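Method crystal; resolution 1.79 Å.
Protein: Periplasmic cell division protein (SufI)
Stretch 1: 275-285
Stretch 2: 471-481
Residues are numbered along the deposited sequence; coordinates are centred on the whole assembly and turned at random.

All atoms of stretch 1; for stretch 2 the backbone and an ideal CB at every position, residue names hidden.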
ATOM      1  N   TRP A 275     -10.946  11.684 -10.439  1.00 23.62           N
ATOM      2  CA  TRP A 275     -10.592  12.489  -9.278  1.00 24.62           C
ATOM      3  C   TRP A 275      -9.876  11.655  -8.229  1.00 32.88           C
ATOM      4  O   TRP A 275     -10.377  10.608  -7.816  1.00 24.13           O
ATOM      5  CB  TRP A 275     -11.832  13.121  -8.652  1.00 31.20           C
ATOM      6  CG  TRP A 275     -12.512  14.099  -9.536  1.00 39.18           C
ATOM      7  CD1 TRP A 275     -12.378  15.455  -9.513  1.00 27.73           C
ATOM      8  CD2 TRP A 275     -13.442  13.804 -10.582  1.00 33.20           C
ATOM      9  NE1 TRP A 275     -13.168  16.025 -10.481  1.00 25.11           N
ATOM     10  CE2 TRP A 275     -13.832  15.031 -11.152  1.00 29.26           C
ATOM     11  CE3 TRP A 275     -13.978  12.618 -11.097  1.00 30.37           C
ATOM     12  CZ2 TRP A 275     -14.735  15.111 -12.205  1.00 27.45           C
ATOM     13  CZ3 TRP A 275     -14.876  12.698 -12.140  1.00 25.67           C
ATOM     14  CH2 TRP A 275     -15.248  13.937 -12.680  1.00 22.97           C
ATOM     15  N   VAL A 276      -8.714  12.133  -7.792  1.00 29.33           N
ATOM     16  CA  VAL A 276      -8.089  11.598  -6.590  1.00 30.53           C
ATOM     17  C   VAL A 276      -8.862  12.123  -5.391  1.00 32.53           C
ATOM     18  O   VAL A 276      -9.028  13.338  -5.230  1.00 26.42           O
ATOM     19  CB  VAL A 276      -6.610  11.995  -6.508  1.00 28.63           C
ATOM     20  CG1 VAL A 276      -5.995  11.492  -5.205  1.00 18.84           C
ATOM     21  CG2 VAL A 276      -5.850  11.464  -7.705  1.00 23.54           C
ATOM     22  N   ILE A 277      -9.352  11.218  -4.552  1.00 26.97           N
ATOM     23  CA  ILE A 277     -10.033  11.630  -3.334  1.00 30.08           C
ATOM     24  C   ILE A 277      -9.312  11.192  -2.068  1.00 31.96           C
ATOM     25  O   ILE A 277      -9.578  11.761  -0.996  1.00 23.95           O
ATOM     26  CB  ILE A 277     -11.495  11.136  -3.311  1.00 23.17           C
ATOM     27  CG1 ILE A 277     -11.550   9.606  -3.353  1.00 31.56           C
ATOM     28  CG2 ILE A 277     -12.288  11.775  -4.450  1.00 20.28           C
ATOM     29  CD1 ILE A 277     -12.868   9.032  -2.861  1.00 19.71           C
ATOM     30  N   GLY A 278      -8.398  10.232  -2.139  1.00 21.35           N
ATOM     31  CA  GLY A 278      -7.727   9.770  -0.941  1.00 18.87           C
ATOM     32  C   GLY A 278      -6.383   9.163  -1.257  1.00 26.62           C
ATOM     33  O   GLY A 278      -6.118   8.732  -2.385  1.00 21.85           O
ATOM     34  N   VAL A 279      -5.526   9.144  -0.237  1.00 22.76           N
ATOM     35  CA  VAL A 279      -4.219   8.503  -0.319  1.00 19.43           C
ATOM     36  C   VAL A 279      -4.075   7.560   0.869  1.00 25.52           C
ATOM     37  O   VAL A 279      -5.068   7.225   1.526  1.00 26.81           O
ATOM     38  CB  VAL A 279      -3.086   9.545  -0.365  1.00 24.13           C
ATOM     39  CG1 VAL A 279      -3.115  10.299  -1.691  1.00 18.90           C
ATOM     40  CG2 VAL A 279      -3.219  10.515   0.789  1.00 27.48           C
ATOM     41  N   GLU A 280      -2.843   7.132   1.160  1.00 27.72           N
ATOM     42  CA  GLU A 280      -2.635   6.101   2.175  1.00 22.02           C
ATOM     43  C   GLU A 280      -3.228   6.504   3.519  1.00 26.28           C
ATOM     44  O   GLU A 280      -3.811   5.670   4.224  1.00 33.47           O
ATOM     45  CB  GLU A 280      -1.144   5.804   2.333  1.00 18.50           C
ATOM     46  CG  GLU A 280      -0.445   5.419   1.053  1.00 52.42           C
ATOM     47  CD  GLU A 280       0.080   6.622   0.311  1.00 47.81           C
ATOM     48  OE1 GLU A 280       0.977   7.302   0.851  1.00 25.34           O
ATOM     49  OE2 GLU A 280      -0.415   6.897  -0.802  1.00 30.02           O
ATOM     50  N   GLY A 281      -3.093   7.774   3.891  1.00 25.69           N
ATOM     51  CA  GLY A 281      -3.574   8.237   5.177  1.00 21.35           C
ATOM     52  C   GLY A 281      -4.977   8.805   5.151  1.00 32.88           C
ATOM     53  O   GLY A 281      -5.348   9.583   6.034  1.00 32.50           O
ATOM     54  N   GLY A 282      -5.765   8.440   4.150  1.00 27.23           N
ATOM     55  CA  GLY A 282      -7.168   8.785   4.131  1.00 19.82           C
ATOM     56  C   GLY A 282      -7.519   9.837   3.097  1.00 30.82           C
ATOM     57  O   GLY A 282      -6.804  10.067   2.116  1.00 33.75           O
ATOM     58  N   LEU A 283      -8.654  10.493   3.336  1.00 32.18           N
ATOM     59  CA  LEU A 283      -9.240  11.388   2.348  1.00 35.78           C
ATOM     60  C   LEU A 283      -8.452  12.685   2.249  1.00 32.59           C
ATOM     61  O   LEU A 283      -7.940  13.194   3.249  1.00 26.89           O
ATOM     62  CB  LEU A 283     -10.694  11.696   2.710  1.00 19.90           C
ATOM     63  CG  LEU A 283     -11.692  10.536   2.647  1.00 25.06           C
ATOM     64  CD1 LEU A 283     -12.928  10.836   3.485  1.00 20.45           C
ATOM     65  CD2 LEU A 283     -12.084  10.228   1.204  1.00 19.41           C
ATOM     66  N   LEU A 284      -8.360  13.220   1.031  1.00 25.47           N
ATOM     67  CA  LEU A 284      -7.886  14.582   0.843  1.00 37.14           C
ATOM     68  C   LEU A 284      -8.949  15.572   1.322  1.00 22.26           C
ATOM     69  O   LEU A 284     -10.062  15.199   1.700  1.00 26.61           O
ATOM     70  CB  LEU A 284      -7.554  14.844  -0.626  1.00 20.63           C
ATOM     71  CG  LEU A 284      -6.503  13.936  -1.258  1.00 37.28           C
ATOM     72  CD1 LEU A 284      -6.279  14.321  -2.703  1.00 20.37           C
ATOM     73  CD2 LEU A 284      -5.207  14.013  -0.485  1.00 24.11           C
ATOM     74  N   ASP A 285      -8.598  16.856   1.298  1.00 22.21           N
ATOM     75  CA  ASP A 285      -9.560  17.872   1.710  1.00 30.19           C
ATOM     76  C   ASP A 285     -10.677  18.018   0.680  1.00 37.65           C
ATOM     77  O   ASP A 285     -11.858  18.099   1.043  1.00 26.22           O
ATOM     78  CB  ASP A 285      -8.847  19.205   1.949  1.00 24.26           C
ATOM     79  CG  ASP A 285      -8.075  19.688   0.727  1.00 46.87           C
ATOM     80  OD1 ASP A 285      -7.515  18.841  -0.002  1.00 67.78           O
ATOM     81  OD2 ASP A 285      -8.031  20.915   0.493  1.00 55.21           O
ATOM     82  N   UNK A 471       2.426  16.266  -7.012  1.00 39.27           N
ATOM     83  CA  UNK A 471       1.359  15.658  -7.787  1.00 42.15           C
ATOM     84  C   UNK A 471       0.168  15.392  -6.876  1.00 29.10           C
ATOM     85  O   UNK A 471       0.296  15.375  -5.649  1.00 23.95           O
ATOM     86  CB  UNK A 471       1.834  14.367  -8.456  1.00 42.15           C
ATOM     87  N   UNK A 472      -1.006  15.219  -7.494  1.00 28.05           N
ATOM     88  CA  UNK A 472      -2.224  15.016  -6.713  1.00 24.98           C
ATOM     89  C   UNK A 472      -2.058  13.862  -5.739  1.00 23.86           C
ATOM     90  O   UNK A 472      -2.534  13.921  -4.600  1.00 27.48           O
ATOM     91  CB  UNK A 472      -3.417  14.757  -7.636  1.00 24.98           C
ATOM     92  N   UNK A 473      -1.358  12.813  -6.165  1.00 27.00           N
ATOM     93  CA  UNK A 473      -1.096  11.667  -5.308  1.00 23.36           C
ATOM     94  C   UNK A 473      -0.084  11.967  -4.208  1.00 37.93           C
ATOM     95  O   UNK A 473       0.106  11.123  -3.328  1.00 28.17           O
ATOM     96  CB  UNK A 473      -0.600  10.493  -6.154  1.00 23.36           C
ATOM     97  N   UNK A 474       0.567  13.131  -4.235  1.00 30.53           N
ATOM     98  CA  UNK A 474       1.479  13.535  -3.169  1.00 30.03           C
ATOM     99  C   UNK A 474       0.782  14.267  -2.031  1.00 36.82           C
ATOM    100  O   UNK A 474       1.426  14.557  -1.018  1.00 31.95           O
ATOM    101  CB  UNK A 474       2.583  14.425  -3.744  1.00 30.03           C
ATOM    102  N   UNK A 475      -0.501  14.576  -2.174  1.00 28.14           N
ATOM    103  CA  UNK A 475      -1.199  15.417  -1.217  1.00 33.09           C
ATOM    104  C   UNK A 475      -1.715  14.593  -0.040  1.00 29.93           C
ATOM    105  O   UNK A 475      -1.614  13.364  -0.008  1.00 31.71           O
ATOM    106  CB  UNK A 475      -2.355  16.151  -1.899  1.00 33.09           C
ATOM    107  N   UNK A 476      -2.273  15.293   0.940  1.00 24.01           N
ATOM    108  CA  UNK A 476      -2.887  14.630   2.069  1.00 22.33           C
ATOM    109  C   UNK A 476      -1.883  13.964   2.996  1.00 28.44           C
ATOM    110  O   UNK A 476      -0.685  14.259   2.999  1.00 29.94           O
ATOM    111  CB  UNK A 476      -3.890  13.589   1.567  1.00 22.33           C
ATOM    112  N   UNK A 477      -2.411  13.051   3.810  1.00 31.51           N
ATOM    113  CA  UNK A 477      -1.613  12.274   4.754  1.00 24.96           C
ATOM    114  C   UNK A 477      -1.071  11.050   4.024  1.00 36.32           C
ATOM    115  O   UNK A 477      -1.838  10.173   3.618  1.00 25.91           O
ATOM    116  CB  UNK A 477      -2.436  11.867   5.978  1.00 24.96           C
ATOM    117  N   UNK A 478       0.245  10.991   3.852  1.00 27.45           N
ATOM    118  CA  UNK A 478       0.897   9.901   3.144  1.00 31.50           C
ATOM    119  C   UNK A 478       1.665   9.028   4.127  1.00 29.48           C
ATOM    120  O   UNK A 478       1.975   9.450   5.243  1.00 35.13           O
ATOM    121  CB  UNK A 478       1.832  10.441   2.060  1.00 31.50           C
ATOM    122  N   UNK A 479       1.966   7.790   3.710  1.00 22.78           N
ATOM    123  CA  UNK A 479       2.970   6.990   4.404  1.00 47.70           C
ATOM    124  C   UNK A 479       4.017   6.388   3.473  1.00 23.61           C
ATOM    125  O   UNK A 479       4.956   5.749   3.961  1.00 31.01           O
ATOM    126  CB  UNK A 479       2.281   5.868   5.183  1.00 47.70           C
ATOM    127  N   UNK A 480       3.899   6.589   2.158  1.00 24.59           N
ATOM    128  CA  UNK A 480       4.890   6.131   1.186  1.00 24.27           C
ATOM    129  C   UNK A 480       5.054   7.204   0.118  1.00 26.29           C
ATOM    130  O   UNK A 480       4.089   7.528  -0.581  1.00 29.56           O
ATOM    131  CB  UNK A 480       4.480   4.796   0.561  1.00 24.27           C
ATOM    132  N   UNK A 481       6.263   7.749  -0.029  1.00 24.42           N
ATOM    133  CA  UNK A 481       6.518   8.827  -0.983  1.00 19.16           C
ATOM    134  C   UNK A 481       7.511   8.347  -2.035  1.00 33.97           C
ATOM    135  O   UNK A 481       8.543   7.753  -1.705  1.00 32.47           O
ATOM    136  CB  UNK A 481       7.045  10.075  -0.272  1.00 19.16           C
TER

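Position 471 has no atom of stretch 1 within 5.5 Å of its ideal CB, so the visible geometry hardly restricts it. The residue is Arg471, whose side chain makes no contact with stretch 1.

Position 472 opens a 3-10 segment with phi/psi of -54/-38, and its CA-to-CB bond points toward stretch 1, the ideal CB lying 4.1 Å from Val276 CG2. That methyl favours an apolar partner, and a small one already makes contact. Ala472 does so through CB, 4.1 Å from Val276 CG2, without further atoms.

At 473 the bond points sideways and the ideal CB is 5.1 Å from Val279 CG1; a medium side chain, apolar or mixed, could reach the valine methyls. Thr473, at chi1 56° (p), brings CG2 to 4.4 Å from Val276 CG2.

Position 474 points away from stretch 1, which therefore says little about it. Asp474 turns back on its own stretch, accepting at OD2 a hydrogen bond from Arg471 N (3.0 Å).

Position 475 points toward Leu284, its ideal CB 3.8 Å from CD2, and an aliphatic side chain would suit. Leu475 packs there, CB lying 3.8 Å from Leu284 CD2.

The backbone is most decisive at 476. Phi is 71°, which by itself favours glycine, and an ideal CB would clash with Leu284 CD2 at 2.5 Å and sit tightly against Val279 CG2 at 3.2 Å. Gly476 is the deposited residue, and Leu284 CD2 approaches its N to 3.5 Å.

At 477 the bond is sideways, with the ideal CB 3.7 Å from Gly281 O. Many side chains could start here, since the main polar contact belongs to the backbone: Gly281 N donates to the carbonyl O of 477 over 2.7 Å, with an N-H...O angle of 130°. An ideal CB on Gly281 would stand 2.4 Å from that same O, a clash, so the close approach relies on the missing side chain. The residue is Trp477; its ring meets Gly281 O obliquely and its end leads away. Its N donates to a water (2.9 Å), which in turn donates a weak hydrogen bond to Gly282 O (2.9 Å).

Position 478 places its ideal CB 3.5 Å from Glu280 OE1. A nearby carboxylate invites a basic group or a neutral donor. Lys478 starts sideways, but its end comes nearer: NZ forms a salt bridge with Glu280 OE2 at 2.5 Å and also donates to Thr473 O (2.8 Å), while CD passes 3.7 Å from Val279 CB.

At 479 the backbone N donates to Glu280 OE1 (3.1 Å, 155°), a bond open to any residue except proline; a donor side chain might seem likelier than an acid. Asp479 nevertheless sets OD1 4.1 Å from Glu280 OE1, like charges close together.

Position 480 likewise gives its N to Glu280 OE1 (3.3 Å, 156°), which rules out proline only. Because the backbone makes this contact, the sideways ideal CB, 4.3 Å from Glu280 OE1, leaves room for many side chains, small polar ones among them. Thr480 turns to its neighbour, OG1 donating to Asp479 OD1 (2.8 Å).

At 481 the bond points sideways and no atom of stretch 1 lies within 5.5 Å of the ideal CB, so stretch 1 does not choose among side chains; Val481 makes no contact.

Stretch 2 471-481: RATDLGWKDTV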
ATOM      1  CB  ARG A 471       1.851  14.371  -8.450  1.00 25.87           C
ATOM      2  CG  ARG A 471       3.181  14.576  -9.164  1.00 37.28           C
ATOM      3  CD  ARG A 471       3.676  13.325  -9.861  1.00 56.78           C
ATOM      4  NE  ARG A 471       4.445  12.451  -8.982  1.00 36.21           N
ATOM      5  CZ  ARG A 471       5.758  12.547  -8.783  1.00 39.24           C
ATOM      6  NH1 ARG A 471       6.464  13.490  -9.389  1.00 38.68           N
ATOM      7  NH2 ARG A 471       6.369  11.693  -7.975  1.00 35.40           N
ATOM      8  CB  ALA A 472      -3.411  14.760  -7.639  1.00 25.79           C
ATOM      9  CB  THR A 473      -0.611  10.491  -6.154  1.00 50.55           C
ATOM     10  OG1 THR A 473       0.540  10.885  -6.913  1.00 31.06           O
ATOM     11  CG2 THR A 473      -1.711  10.044  -7.106  1.00 23.07           C
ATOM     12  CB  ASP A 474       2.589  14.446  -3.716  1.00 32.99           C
ATOM     13  CG  ASP A 474       3.623  13.696  -4.527  1.00 31.48           C
ATOM     14  OD1 ASP A 474       3.903  12.525  -4.201  1.00 26.62           O
ATOM     15  OD2 ASP A 474       4.170  14.292  -5.482  1.00 35.82           O
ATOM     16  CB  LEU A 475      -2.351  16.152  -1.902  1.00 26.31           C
ATOM     17  CG  LEU A 475      -1.944  16.984  -3.118  1.00 30.68           C
ATOM     18  CD1 LEU A 475      -3.159  17.585  -3.798  1.00 27.06           C
ATOM     19  CD2 LEU A 475      -0.962  18.076  -2.715  1.00 24.80           C
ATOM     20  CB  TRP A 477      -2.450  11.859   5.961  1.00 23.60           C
ATOM     21  CG  TRP A 477      -2.824  12.986   6.894  1.00 29.97           C
ATOM     22  CD1 TRP A 477      -4.056  13.562   7.035  1.00 24.19           C
ATOM     23  CD2 TRP A 477      -1.959  13.654   7.825  1.00 28.33           C
ATOM     24  NE1 TRP A 477      -4.009  14.551   7.991  1.00 31.96           N
ATOM     25  CE2 TRP A 477      -2.735  14.627   8.489  1.00 66.19           C
ATOM     26  CE3 TRP A 477      -0.608  13.524   8.159  1.00 30.65           C
ATOM     27  CZ2 TRP A 477      -2.199  15.467   9.469  1.00 33.46           C
ATOM     28  CZ3 TRP A 477      -0.077  14.364   9.132  1.00 30.88           C
ATOM     29  CH2 TRP A 477      -0.872  15.320   9.773  1.00 29.66           C
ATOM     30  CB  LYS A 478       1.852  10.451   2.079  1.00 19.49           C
ATOM     31  CG  LYS A 478       1.187  11.354   1.054  1.00 43.47           C
ATOM     32  CD  LYS A 478       0.497  10.540  -0.024  1.00 33.73           C
ATOM     33  CE  LYS A 478       1.518   9.820  -0.886  1.00 28.78           C
ATOM     34  NZ  LYS A 478       0.869   8.851  -1.808  1.00 26.50           N
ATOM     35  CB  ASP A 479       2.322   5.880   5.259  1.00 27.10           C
ATOM     36  CG  ASP A 479       1.565   4.850   4.442  1.00 25.22           C
ATOM     37  OD1 ASP A 479       2.114   4.308   3.457  1.00 35.58           O
ATOM     38  OD2 ASP A 479       0.415   4.548   4.821  1.00 58.03           O
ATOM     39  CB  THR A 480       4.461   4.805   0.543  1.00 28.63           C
ATOM     40  OG1 THR A 480       4.177   3.834   1.560  1.00 33.58           O
ATOM     41  CG2 THR A 480       5.558   4.280  -0.371  1.00 31.60           C
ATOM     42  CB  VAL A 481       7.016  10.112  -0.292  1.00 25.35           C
ATOM     43  CG1 VAL A 481       8.291   9.859   0.501  1.00 26.02           C
ATOM     44  CG2 VAL A 481       7.221  11.229  -1.324  1.00 20.06           C
TER
HETATM   45  O   HOH W   1      -5.134  12.339   2.950  1.00 35.96           O
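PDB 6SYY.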